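Local coordinates for initiator protein NS1 (Human bocavirus, PDB 4KW3) that probably binds the viral replication origin, nicks one DNA strand and unwinds the DNA to start rolling-circle replication, its N-terminal nuclease domain being the part in this structure, at residues A[73-83]-A[242-250]; A[27-35]-A[217-225]. All coordinates share one frame; numbering follows the deposited sequence.

Contact 1 of 2, residues A[73-83]-A[242-250]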
loop_
_atom_site.group_PDB
_atom_site.type_symbol
_atom_site.label_atom_id
_atom_site.label_comp_id
_atom_site.label_asym_id
_atom_site.label_seq_id
_atom_site.Cartn_x
_atom_site.Cartn_y
_atom_site.Cartn_z
ATOM N N HIS A 73 -9.523 6.773 -3.348
ATOM C CA HIS A 73 -9.323 7.210 -1.964
ATOM C C HIS A 73 -7.826 7.228 -1.652
ATOM O O HIS A 73 -7.034 6.592 -2.353
ATOM C CB HIS A 73 -10.074 6.333 -0.974
ATOM C CG HIS A 73 -9.588 4.918 -0.941
ATOM N ND1 HIS A 73 -10.081 3.941 -1.781
ATOM C CD2 HIS A 73 -8.640 4.320 -0.181
ATOM C CE1 HIS A 73 -9.474 2.800 -1.528
ATOM N NE2 HIS A 73 -8.587 3.004 -0.569
ATOM N N PHE A 74 -7.448 7.949 -0.603
ATOM C CA PHE A 74 -6.048 8.300 -0.417
ATOM C C PHE A 74 -5.151 7.076 -0.273
ATOM O O PHE A 74 -4.050 7.049 -0.815
ATOM C CB PHE A 74 -5.851 9.288 0.740
ATOM C CG PHE A 74 -5.967 8.672 2.113
ATOM C CD1 PHE A 74 -7.210 8.405 2.668
ATOM C CD2 PHE A 74 -4.825 8.394 2.866
ATOM C CE1 PHE A 74 -7.322 7.866 3.945
ATOM C CE2 PHE A 74 -4.926 7.835 4.145
ATOM C CZ PHE A 74 -6.174 7.575 4.687
ATOM N N GLY A 75 -5.652 6.050 0.397
ATOM C CA GLY A 75 -4.921 4.809 0.531
ATOM C C GLY A 75 -4.687 4.153 -0.810
ATOM O O GLY A 75 -3.634 3.569 -1.044
ATOM N N ALA A 76 -5.666 4.240 -1.701
ATOM C CA ALA A 76 -5.478 3.677 -3.024
ATOM C C ALA A 76 -4.412 4.455 -3.804
ATOM O O ALA A 76 -3.577 3.857 -4.490
ATOM C CB ALA A 76 -6.798 3.617 -3.789
ATOM N N VAL A 77 -4.409 5.776 -3.651
ATOM C CA VAL A 77 -3.433 6.619 -4.331
ATOM C C VAL A 77 -2.013 6.350 -3.818
ATOM O O VAL A 77 -1.076 6.194 -4.610
ATOM C CB VAL A 77 -3.777 8.111 -4.149
ATOM C CG1 VAL A 77 -2.717 9.028 -4.812
ATOM C CG2 VAL A 77 -5.146 8.389 -4.723
ATOM N N LEU A 78 -1.871 6.282 -2.497
ATOM C CA LEU A 78 -0.593 5.981 -1.857
ATOM C C LEU A 78 -0.047 4.683 -2.437
ATOM O O LEU A 78 1.135 4.559 -2.787
ATOM C CB LEU A 78 -0.773 5.820 -0.345
ATOM C CG LEU A 78 0.531 5.433 0.360
ATOM C CD1 LEU A 78 1.612 6.464 0.071
ATOM C CD2 LEU A 78 0.350 5.237 1.859
ATOM N N CYS A 79 -0.947 3.725 -2.546
ATOM C CA CYS A 79 -0.622 2.420 -3.061
ATOM C C CYS A 79 -0.161 2.474 -4.533
ATOM O O CYS A 79 0.794 1.803 -4.895
ATOM C CB CYS A 79 -1.838 1.507 -2.862
ATOM S SG CYS A 79 -1.550 -0.203 -3.229
ATOM N N LYS A 80 -0.827 3.261 -5.380
ATOM C CA LYS A 80 -0.366 3.444 -6.764
ATOM C C LYS A 80 0.998 4.144 -6.819
ATOM O O LYS A 80 1.833 3.820 -7.660
ATOM C CB LYS A 80 -1.374 4.244 -7.588
ATOM C CG LYS A 80 -2.750 3.596 -7.707
ATOM C CD LYS A 80 -3.765 4.552 -8.330
ATOM C CE LYS A 80 -5.181 4.045 -8.184
ATOM N NZ LYS A 80 -6.149 4.989 -8.835
ATOM N N ALA A 81 1.198 5.120 -5.932
ATOM C CA ALA A 81 2.446 5.862 -5.859
ATOM C C ALA A 81 3.613 4.907 -5.587
ATOM O O ALA A 81 4.623 4.914 -6.305
ATOM C CB ALA A 81 2.361 6.935 -4.777
ATOM N N VAL A 82 3.455 4.089 -4.549
ATOM C CA VAL A 82 4.462 3.111 -4.173
ATOM C C VAL A 82 4.741 2.117 -5.309
ATOM O O VAL A 82 5.906 1.813 -5.602
ATOM C CB VAL A 82 4.055 2.366 -2.871
ATOM C CG1 VAL A 82 4.988 1.215 -2.596
ATOM C CG2 VAL A 82 4.058 3.325 -1.686
ATOM N N TYR A 83 3.681 1.647 -5.968
ATOM C CA TYR A 83 3.819 0.767 -7.128
ATOM C C TYR A 83 4.648 1.431 -8.254
ATOM O O TYR A 83 5.598 0.836 -8.781
ATOM C CB TYR A 83 2.451 0.311 -7.666
ATOM C CG TYR A 83 2.579 -0.589 -8.875
ATOM C CD1 TYR A 83 2.661 -0.061 -10.155
ATOM C CD2 TYR A 83 2.659 -1.966 -8.732
ATOM C CE1 TYR A 83 2.827 -0.883 -11.254
ATOM C CE2 TYR A 83 2.819 -2.790 -9.822
ATOM C CZ TYR A 83 2.897 -2.245 -11.074
ATOM O OH TYR A 83 3.052 -3.069 -12.159
ATOM N N TYR A 242 -6.855 -3.747 5.259
ATOM C CA TYR A 242 -6.110 -3.215 4.121
ATOM C C TYR A 242 -6.929 -2.083 3.545
ATOM O O TYR A 242 -8.154 -2.034 3.715
ATOM C CB TYR A 242 -5.865 -4.282 3.033
ATOM C CG TYR A 242 -7.079 -4.529 2.192
ATOM C CD1 TYR A 242 -8.101 -5.364 2.649
ATOM C CD2 TYR A 242 -7.245 -3.900 0.953
ATOM C CE1 TYR A 242 -9.217 -5.585 1.895
ATOM C CE2 TYR A 242 -8.395 -4.110 0.200
ATOM C CZ TYR A 242 -9.372 -4.956 0.680
ATOM O OH TYR A 242 -10.508 -5.189 -0.054
ATOM N N SER A 243 -6.256 -1.221 2.790
ATOM C CA SER A 243 -6.926 -0.118 2.121
ATOM C C SER A 243 -7.089 -0.389 0.633
ATOM O O SER A 243 -8.159 -0.160 0.069
ATOM C CB SER A 243 -6.145 1.180 2.331
ATOM O OG SER A 243 -6.670 2.186 1.504
ATOM N N HIS A 244 -6.019 -0.873 0.009
ATOM C CA HIS A 244 -5.974 -1.060 -1.443
ATOM C C HIS A 244 -4.855 -2.000 -1.839
ATOM O O HIS A 244 -3.789 -1.994 -1.239
ATOM C CB HIS A 244 -5.755 0.273 -2.143
ATOM C CG HIS A 244 -6.051 0.236 -3.607
ATOM N ND1 HIS A 244 -7.331 0.126 -4.101
ATOM C CD2 HIS A 244 -5.234 0.289 -4.684
ATOM C CE1 HIS A 244 -7.291 0.112 -5.418
ATOM N NE2 HIS A 244 -6.032 0.218 -5.795
ATOM N N THR A 245 -5.094 -2.805 -2.863
ATOM C CA THR A 245 -4.144 -3.838 -3.258
ATOM C C THR A 245 -3.880 -3.816 -4.754
ATOM O O THR A 245 -4.815 -3.863 -5.556
ATOM C CB THR A 245 -4.673 -5.209 -2.832
ATOM O OG1 THR A 245 -4.803 -5.189 -1.424
ATOM C CG2 THR A 245 -3.708 -6.321 -3.177
ATOM N N LEU A 246 -2.609 -3.712 -5.124
ATOM C CA LEU A 246 -2.223 -3.740 -6.539
ATOM C C LEU A 246 -1.417 -4.987 -6.855
ATOM O O LEU A 246 -0.424 -5.285 -6.186
ATOM C CB LEU A 246 -1.433 -2.495 -6.915
ATOM C CG LEU A 246 -2.267 -1.215 -7.014
ATOM C CD1 LEU A 246 -1.363 -0.002 -7.210
ATOM C CD2 LEU A 246 -3.266 -1.343 -8.169
ATOM N N ILE A 247 -1.881 -5.747 -7.840
ATOM C CA ILE A 247 -1.127 -6.888 -8.331
ATOM C C ILE A 247 -0.646 -6.576 -9.751
ATOM O O ILE A 247 -1.445 -6.487 -10.683
ATOM C CB ILE A 247 -1.967 -8.171 -8.320
ATOM C CG1 ILE A 247 -2.616 -8.353 -6.952
ATOM C CG2 ILE A 247 -1.104 -9.392 -8.676
ATOM C CD1 ILE A 247 -3.615 -9.471 -6.894
ATOM N N ASN A 248 0.662 -6.403 -9.896
ATOM C CA ASN A 248 1.272 -6.058 -11.174
ATOM C C ASN A 248 0.543 -4.948 -11.904
ATOM O O ASN A 248 0.278 -5.048 -13.110
ATOM C CB ASN A 248 1.421 -7.306 -12.052
ATOM C CG ASN A 248 2.629 -8.164 -11.648
ATOM O OD1 ASN A 248 3.664 -7.643 -11.226
ATOM N ND2 ASN A 248 2.489 -9.475 -11.755
ATOM N N GLY A 249 0.172 -3.913 -11.151
ATOM C CA GLY A 249 -0.465 -2.739 -11.717
ATOM C C GLY A 249 -1.992 -2.761 -11.664
ATOM O O GLY A 249 -2.637 -1.716 -11.729
ATOM N N LEU A 250 -2.580 -3.948 -11.565
ATOM C CA LEU A 250 -4.038 -4.054 -11.530
ATOM C C LEU A 250 -4.601 -4.209 -10.115
ATOM O O LEU A 250 -4.095 -4.991 -9.303
ATOM C CB LEU A 250 -4.514 -5.202 -12.428
ATOM C CG LEU A 250 -4.044 -5.100 -13.892
ATOM C CD1 LEU A 250 -4.690 -6.180 -14.740
ATOM C CD2 LEU A 250 -4.272 -3.704 -14.507
#
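The imidazole of His-244 lies flat over Ala-76, whose CB sits 3.6 Å from the centroid of the His-244 ring and 16° off its normal, a CH-pi contact over the face. With CG anti to the backbone N (chi1 -165°), His-244 lays this ring along the helix. Cys-79 comes to the same imidazole at its edge: Cys-79 SG is 4.0 Å from His-244 CD2, near the ring plane. The sulfur also touches the next inward-facing residue, packing against CG of Leu-246. That leucine reaches the helix with one methyl, its CD1 lying 3.6 Å from Lys-80 CA and touching CB of Tyr-83. Lys-80 crosses Leu-246 at about a right angle, and its NZ is hydrogen-bonded to Asp-71 O.

The two ends differ in chemistry. Before the helix, His-73 NE2 and Ser-243 OG form a hydrogen bond of 2.9 Å, with the hydroxyl at the imidazole edge; a weak bond from His-73 NE2 to Ser-243 O, 3.3 Å long, adds to it. Gly-75, having no side chain, brings its CA close to this hydroxyl. Farther along, Tyr-83 spreads its ring over the turn 247-250, and Gly-249 CA lies 3.9 Å from the centroid of the Tyr-83 ring, over one face. Asn-248 anchors that type I' turn to strand 101-109 through Ile-103 and Asp-102.

The axes of 74-83 and 244-247 approach to 7.8 Å at 29°, a helix running obliquely along the strand; Cys-79 and Tyr-83 also touch Val-105 and Ile-103 of neighbouring strand 101-109, evidence that the helix covers the sheet. Such alpha/beta packing belongs to the nuclease fold of rolling-circle initiators, and the Ser-243 side chain lies about 6 Å from that of Glu-108, a predicted metal ligand.

Contact 2 of 2, residues A[27-35]-A[217-225]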
loop_
_atom_site.group_PDB
_atom_site.type_symbol
_atom_site.label_atom_id
_atom_site.label_comp_id
_atom_site.label_asym_id
_atom_site.label_seq_id
_atom_site.Cartn_x
_atom_site.Cartn_y
_atom_site.Cartn_z
ATOM N N TRP A 27 -0.881 11.459 11.285
ATOM C CA TRP A 27 -1.781 11.112 10.171
ATOM C C TRP A 27 -3.198 10.627 10.578
ATOM O O TRP A 27 -4.161 10.962 9.898
ATOM C CB TRP A 27 -1.119 10.083 9.231
ATOM C CG TRP A 27 -1.115 8.709 9.794
ATOM C CD1 TRP A 27 -0.180 8.161 10.630
ATOM C CD2 TRP A 27 -2.119 7.705 9.595
ATOM N NE1 TRP A 27 -0.546 6.864 10.960
ATOM C CE2 TRP A 27 -1.725 6.564 10.333
ATOM C CE3 TRP A 27 -3.309 7.661 8.866
ATOM C CZ2 TRP A 27 -2.479 5.393 10.359
ATOM C CZ3 TRP A 27 -4.056 6.495 8.892
ATOM C CH2 TRP A 27 -3.636 5.376 9.636
ATOM N N LYS A 28 -3.348 9.842 11.651
ATOM C CA LYS A 28 -4.711 9.470 12.077
ATOM C C LYS A 28 -5.480 10.704 12.574
ATOM O O LYS A 28 -6.618 10.951 12.177
ATOM C CB LYS A 28 -4.727 8.388 13.158
ATOM C CG LYS A 28 -3.951 7.143 12.821
ATOM C CD LYS A 28 -4.135 6.050 13.869
ATOM C CE LYS A 28 -5.516 5.418 13.793
ATOM N NZ LYS A 28 -5.797 4.746 12.470
ATOM N N GLU A 29 -4.839 11.475 13.439
ATOM C CA GLU A 29 -5.467 12.632 14.051
ATOM C C GLU A 29 -5.865 13.672 13.021
ATOM O O GLU A 29 -6.825 14.391 13.214
ATOM C CB GLU A 29 -4.496 13.249 15.045
ATOM C CG GLU A 29 -4.102 12.293 16.161
ATOM C CD GLU A 29 -2.993 12.850 17.032
ATOM O OE1 GLU A 29 -2.312 13.808 16.597
ATOM O OE2 GLU A 29 -2.808 12.335 18.156
ATOM N N LYS A 30 -5.121 13.751 11.925
ATOM C CA LYS A 30 -5.309 14.810 10.937
ATOM C C LYS A 30 -5.439 14.254 9.517
ATOM O O LYS A 30 -4.859 14.795 8.568
ATOM C CB LYS A 30 -4.139 15.795 11.018
ATOM C CG LYS A 30 -4.025 16.481 12.370
ATOM C CD LYS A 30 -2.892 17.488 12.398
ATOM C CE LYS A 30 -3.078 18.489 13.530
ATOM N NZ LYS A 30 -4.367 19.224 13.373
ATOM N N GLU A 31 -6.225 13.191 9.367
ATOM C CA GLU A 31 -6.276 12.436 8.109
ATOM C C GLU A 31 -6.839 13.219 6.910
ATOM O O GLU A 31 -6.454 12.971 5.752
ATOM C CB GLU A 31 -7.021 11.112 8.317
ATOM C CG GLU A 31 -7.012 10.179 7.117
ATOM C CD GLU A 31 -8.022 9.046 7.252
ATOM O OE1 GLU A 31 -9.106 9.154 6.625
ATOM O OE2 GLU A 31 -7.757 8.077 8.008
ATOM N N TRP A 32 -7.746 14.157 7.179
ATOM C CA TRP A 32 -8.345 14.978 6.112
ATOM C C TRP A 32 -7.283 15.743 5.302
ATOM O O TRP A 32 -7.468 15.984 4.112
ATOM C CB TRP A 32 -9.397 15.939 6.671
ATOM C CG TRP A 32 -8.815 16.915 7.620
ATOM C CD1 TRP A 32 -8.233 18.119 7.316
ATOM C CD2 TRP A 32 -8.726 16.768 9.041
ATOM N NE1 TRP A 32 -7.787 18.726 8.464
ATOM C CE2 TRP A 32 -8.077 17.921 9.538
ATOM C CE3 TRP A 32 -9.132 15.775 9.941
ATOM C CZ2 TRP A 32 -7.824 18.110 10.902
ATOM C CZ3 TRP A 32 -8.881 15.963 11.289
ATOM C CH2 TRP A 32 -8.233 17.125 11.758
ATOM N N LEU A 33 -6.175 16.117 5.943
ATOM C CA LEU A 33 -5.027 16.668 5.219
ATOM C C LEU A 33 -4.534 15.704 4.126
ATOM O O LEU A 33 -4.231 16.133 2.999
ATOM C CB LEU A 33 -3.882 16.987 6.185
ATOM C CG LEU A 33 -4.159 17.955 7.339
ATOM C CD1 LEU A 33 -2.939 18.048 8.249
ATOM C CD2 LEU A 33 -4.558 19.328 6.817
ATOM N N LEU A 34 -4.475 14.402 4.446
ATOM C CA LEU A 34 -4.031 13.439 3.444
ATOM C C LEU A 34 -5.076 13.275 2.353
ATOM O O LEU A 34 -4.716 13.074 1.187
ATOM C CB LEU A 34 -3.642 12.068 4.037
ATOM C CG LEU A 34 -2.424 12.067 4.959
ATOM C CD1 LEU A 34 -2.040 10.660 5.357
ATOM C CD2 LEU A 34 -1.238 12.814 4.346
ATOM N N HIS A 35 -6.357 13.390 2.722
ATOM C CA HIS A 35 -7.437 13.307 1.733
ATOM C C HIS A 35 -7.179 14.333 0.641
ATOM O O HIS A 35 -7.325 14.028 -0.544
ATOM C CB HIS A 35 -8.834 13.570 2.339
ATOM C CG HIS A 35 -9.237 12.608 3.414
ATOM N ND1 HIS A 35 -10.240 12.883 4.314
ATOM C CD2 HIS A 35 -8.766 11.382 3.738
ATOM C CE1 HIS A 35 -10.367 11.871 5.152
ATOM N NE2 HIS A 35 -9.482 10.948 4.826
ATOM N N ARG A 217 -11.368 -4.750 4.557
ATOM C CA ARG A 217 -11.040 -3.415 4.104
ATOM C C ARG A 217 -11.471 -2.326 5.057
ATOM O O ARG A 217 -12.576 -2.376 5.611
ATOM C CB ARG A 217 -11.645 -3.118 2.734
ATOM C CG ARG A 217 -11.045 -1.852 2.127
ATOM C CD ARG A 217 -11.476 -1.618 0.716
ATOM N NE ARG A 217 -12.900 -1.398 0.624
ATOM C CZ ARG A 217 -13.476 -0.832 -0.423
ATOM N NH1 ARG A 217 -12.706 -0.443 -1.422
ATOM N NH2 ARG A 217 -14.799 -0.653 -0.466
ATOM N N CYS A 218 -10.600 -1.325 5.198
ATOM C CA CYS A 218 -10.957 -0.082 5.847
ATOM C C CYS A 218 -10.228 1.086 5.173
ATOM O O CYS A 218 -9.004 1.120 5.154
ATOM C CB CYS A 218 -10.600 -0.143 7.323
ATOM S SG CYS A 218 -11.018 1.357 8.151
ATOM N N ILE A 219 -10.973 2.025 4.588
ATOM C CA ILE A 219 -10.345 3.129 3.834
ATOM C C ILE A 219 -10.169 4.448 4.601
ATOM O O ILE A 219 -9.693 5.427 4.047
ATOM C CB ILE A 219 -11.051 3.417 2.496
ATOM C CG1 ILE A 219 -12.491 3.876 2.733
ATOM C CG2 ILE A 219 -11.009 2.191 1.574
ATOM C CD1 ILE A 219 -13.222 4.135 1.453
ATOM N N SER A 220 -10.559 4.468 5.870
ATOM C CA SER A 220 -10.373 5.643 6.702
ATOM C C SER A 220 -10.294 5.321 8.189
ATOM O O SER A 220 -10.984 4.440 8.679
ATOM C CB SER A 220 -11.478 6.664 6.479
ATOM O OG SER A 220 -11.221 7.796 7.294
ATOM N N SER A 221 -9.460 6.071 8.898
ATOM C CA SER A 221 -9.411 6.013 10.346
ATOM C C SER A 221 -10.774 6.357 10.943
ATOM O O SER A 221 -11.079 5.947 12.060
ATOM C CB SER A 221 -8.385 7.012 10.869
ATOM O OG SER A 221 -7.088 6.705 10.395
ATOM N N TYR A 222 -11.596 7.094 10.194
ATOM C CA TYR A 222 -12.897 7.541 10.688
ATOM C C TYR A 222 -14.011 6.691 10.116
ATOM O O TYR A 222 -15.172 7.090 10.098
ATOM C CB TYR A 222 -13.134 9.021 10.367
ATOM C CG TYR A 222 -11.946 9.892 10.693
ATOM C CD1 TYR A 222 -11.280 9.775 11.906
ATOM C CD2 TYR A 222 -11.470 10.812 9.776
ATOM C CE1 TYR A 222 -10.180 10.562 12.202
ATOM C CE2 TYR A 222 -10.377 11.605 10.061
ATOM C CZ TYR A 222 -9.733 11.474 11.273
ATOM O OH TYR A 222 -8.644 12.270 11.545
ATOM N N SER A 223 -13.654 5.506 9.655
ATOM C CA SER A 223 -14.643 4.567 9.166
ATOM C C SER A 223 -14.374 3.201 9.793
ATOM O O SER A 223 -13.444 3.047 10.588
ATOM C CB SER A 223 -14.595 4.502 7.639
ATOM O OG SER A 223 -15.682 3.762 7.118
ATOM N N LYS A 224 -15.162 2.207 9.408
ATOM C CA LYS A 224 -15.093 0.876 10.005
ATOM C C LYS A 224 -15.066 -0.182 8.911
ATOM O O LYS A 224 -15.666 -0.009 7.845
ATOM C CB LYS A 224 -16.296 0.626 10.927
ATOM C CG LYS A 224 -16.485 1.636 12.045
ATOM C CD LYS A 224 -15.393 1.497 13.109
ATOM C CE LYS A 224 -15.633 2.434 14.298
ATOM N NZ LYS A 224 -14.809 2.070 15.487
ATOM N N PRO A 225 -14.371 -1.288 9.175
ATOM C CA PRO A 225 -14.241 -2.374 8.209
ATOM C C PRO A 225 -15.583 -2.944 7.781
ATOM O O PRO A 225 -15.750 -3.329 6.620
ATOM C CB PRO A 225 -13.453 -3.433 8.977
ATOM C CG PRO A 225 -12.742 -2.705 10.023
ATOM C CD PRO A 225 -13.565 -1.518 10.382
#
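Glu-31 holds the turn 220-223 with both carboxylate oxygens, and here the contact is tight. Its chain runs extended from a CG anti to the backbone N (chi1 -174°), carrying the carboxylate to two serines. Ser-220 OG donates to Glu-31 OE1 over 2.6 Å from the syn side, while His-35 NE2 reaches the anti lone pair of that oxygen. Glu-31 OE2 takes the backbone Ser-221 N at 2.8 Å through its syn lone pair, and Ser-221 OG, also 2.8 Å away, nearly along the C-O bond. Four donors thus satisfy this buried acid and would probably favour its charged form. Ser-221 OG in turn accepts from Lys-28 NZ, which has Gly-110 O as a second partner. Tyr-222 OH, donating to Lys-28 O, belongs to this close-fitting side too.

Toward solvent the grip is looser. Glu-31 N reaches Tyr-222 OH by only a weak bond of 3.4 Å. The exposed Trp-32 meets Tyr-222 obliquely, with Trp-32 CE3 4.4 Å from Tyr-222 CE2.

Tyr-222 N bonds back to Ser-220 OG at 3.0 Å, which makes an ST turn within the type I beta turn 220-223; Glu-31, on the segment leading into helix 31-38, clasps it.

Contact 1 lies in the core, its centre about 5 Å from the chain centre, with eight of its twelve touching residues buried; the centre of contact 2 is about 14 Å from that point and the contact only partly buried. They hold different elements: a long helix on a sheet strand in the first, the segment 27-35, which runs into helix 31-38, and a loop in the second. Chemistry follows place, since packing over ring faces and methyls dominates contact 1, whereas hydrogen bonds around one carboxylate dominate contact 2. The two adjoin directly. A probable hydrogen bond links Tyr-242 O to Cys-218 N, His-73 packs on Ile-219, and the rings of Phe-74 and His-35 meet.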